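Long-range contact in coenzyme F420-dependent N(5),N(10)-methenyltetrahydromethanopterin reductase-related protein (Desulfurobacterium thermolithotrophum DSM 11699, PDB 6HUZ), which binds the iron-guanylylpyridinol cofactor and, as a bacterial paralog of [Fe]-hydrogenase, uses tetrahydrofolate derivatives as substrates: residues V108-I113 / R137-F142. Numbering follows the deposited sequence.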
# COMPACT_ATOMS: atom_id res chain seq x y z
N VAL A 108 -20.43 -24.64 24.55
CA VAL A 108 -20.11 -26.06 24.76
C VAL A 108 -18.64 -26.30 24.62
O VAL A 108 -17.94 -25.51 23.98
CB VAL A 108 -20.91 -27.02 23.84
CG1 VAL A 108 -22.41 -26.74 23.90
CG2 VAL A 108 -20.40 -26.99 22.40
N GLU A 109 -18.14 -27.39 25.21
CA GLU A 109 -16.72 -27.69 25.09
C GLU A 109 -16.32 -27.74 23.59
O GLU A 109 -17.08 -28.26 22.78
CB GLU A 109 -16.37 -28.99 25.82
CG GLU A 109 -14.87 -29.22 25.97
CD GLU A 109 -14.21 -28.50 27.13
OE1 GLU A 109 -14.93 -27.85 27.92
OE2 GLU A 109 -12.96 -28.60 27.26
N ASN A 110 -15.15 -27.16 23.25
CA ASN A 110 -14.58 -27.08 21.89
C ASN A 110 -15.40 -26.19 20.94
O ASN A 110 -15.25 -26.31 19.73
CB ASN A 110 -14.35 -28.46 21.30
CG ASN A 110 -13.51 -29.35 22.19
OD1 ASN A 110 -12.42 -28.98 22.64
ND2 ASN A 110 -14.00 -30.55 22.47
N ALA A 111 -16.25 -25.30 21.47
CA ALA A 111 -17.02 -24.40 20.60
C ALA A 111 -16.05 -23.42 19.90
O ALA A 111 -14.94 -23.22 20.40
CB ALA A 111 -18.00 -23.58 21.43
N VAL A 112 -16.47 -22.81 18.78
CA VAL A 112 -15.63 -21.83 18.07
C VAL A 112 -16.43 -20.52 17.99
O VAL A 112 -17.62 -20.54 17.67
CB VAL A 112 -15.11 -22.32 16.67
CG1 VAL A 112 -16.25 -22.83 15.79
CG2 VAL A 112 -14.27 -21.24 15.93
N ILE A 113 -15.79 -19.38 18.30
CA ILE A 113 -16.40 -18.05 18.25
C ILE A 113 -15.93 -17.44 16.92
O ILE A 113 -14.73 -17.46 16.66
CB ILE A 113 -15.95 -17.19 19.47
CG1 ILE A 113 -16.66 -17.65 20.74
CG2 ILE A 113 -16.17 -15.70 19.20
CD1 ILE A 113 -16.08 -17.08 22.04
N ARG A 137 -11.20 -21.70 29.55
CA ARG A 137 -11.74 -21.93 28.20
C ARG A 137 -10.69 -22.00 27.09
O ARG A 137 -10.92 -21.50 25.98
CB ARG A 137 -12.80 -20.86 27.87
CG ARG A 137 -14.11 -21.00 28.69
CD ARG A 137 -14.53 -22.41 29.08
NE ARG A 137 -14.83 -23.28 27.94
CZ ARG A 137 -16.01 -23.37 27.34
NH1 ARG A 137 -17.03 -22.63 27.75
NH2 ARG A 137 -16.19 -24.20 26.32
N GLU A 138 -9.56 -22.65 27.36
CA GLU A 138 -8.49 -22.78 26.36
C GLU A 138 -8.93 -23.69 25.22
O GLU A 138 -8.21 -23.82 24.24
CB GLU A 138 -7.22 -23.34 27.01
CG GLU A 138 -6.57 -22.37 27.97
CD GLU A 138 -7.17 -22.33 29.36
OE1 GLU A 138 -8.14 -23.07 29.64
OE2 GLU A 138 -6.66 -21.53 30.18
N ASP A 139 -10.08 -24.34 25.36
CA ASP A 139 -10.63 -25.23 24.34
C ASP A 139 -11.39 -24.42 23.30
O ASP A 139 -11.61 -24.91 22.19
CB ASP A 139 -11.59 -26.23 25.00
CG ASP A 139 -12.81 -25.56 25.60
OD1 ASP A 139 -12.64 -24.77 26.56
OD2 ASP A 139 -13.92 -25.81 25.12
N ILE A 140 -11.82 -23.21 23.65
CA ILE A 140 -12.57 -22.40 22.70
C ILE A 140 -11.71 -21.93 21.55
O ILE A 140 -10.61 -21.42 21.75
CB ILE A 140 -13.28 -21.21 23.39
CG1 ILE A 140 -14.35 -21.78 24.38
CG2 ILE A 140 -13.91 -20.29 22.34
CD1 ILE A 140 -15.50 -20.89 24.64
N GLY A 141 -12.25 -22.11 20.34
CA GLY A 141 -11.60 -21.72 19.10
C GLY A 141 -12.05 -20.36 18.62
O GLY A 141 -13.14 -19.91 18.92
N PHE A 142 -11.19 -19.69 17.86
CA PHE A 142 -11.46 -18.35 17.31
C PHE A 142 -11.22 -18.33 15.83
O PHE A 142 -10.13 -18.68 15.40
CB PHE A 142 -10.57 -17.30 17.98
CG PHE A 142 -10.97 -17.14 19.41
CD1 PHE A 142 -10.45 -17.96 20.39
CD2 PHE A 142 -11.92 -16.20 19.78
CE1 PHE A 142 -10.82 -17.81 21.71
CE2 PHE A 142 -12.30 -16.07 21.10
CZ PHE A 142 -11.75 -16.87 22.06
O HOH W 1 -12.54 -26.27 29.02
O HOH W 2 -10.97 -27.35 21.14
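Val108 O receives a weak hydrogen bond from Arg137 NH2, 3.2 Å away at the edge of the guanidinium. The same carbonyl closes the type II turn from Val108 to Ala111, while Arg137 NH1 binds Leu107 O. Glu109 lays its carboxylate over that of Asp139, the planes only 5° apart, with OE1 3.6 Å from Asp139 OD2. Two like charges tolerate this stacking probably because Arg137 holds Asp139 in a side-on, two-pronged salt bridge, NE to OD1 and NH2 to OD2, and water 1 bridges Glu109 OE2 and Asp139 OD1. Asn110, whose positive phi of 67° suits the third place of the turn, directs its N-H almost straight at Asp139 OD2, 2.6 Å away. That oxygen serves two donors, taking Asn110 N on its anti lone pair and Arg137 NH2 on its syn one. An alanine in place of Asp139 would probably leave Asn110 N without its acceptor and the Arg137 guanidinium without its carboxylate mate, held less firmly. Water 2 joins Asn110 OD1 to Asp139 O.

At Ala111 parallel pairing begins: its O accepts from Gly141 N at 2.9 Å. Val112 sets CG2 3.5 Å from Gly141 O; a beta carbon on Gly141 would lie on this same face, about as near to CG2, so the glycine leaves that room to the valine. Ile113 N returns a bond to Gly141 O at 2.8 Å; on the other face its CD1 meets Ile140 CG2 at 3.9 Å and Phe142 CE2, apolar groups suited to the layer under Leu124 and Ile121 of helix 121-127.

Strand 141-144, paired with 112-115, thus closes one side of the Rossmann-like parallel sheet within the chain. Charge and water bind the turns where the strands start, and backbone bonds with buried hydrocarbon take over within the sheet.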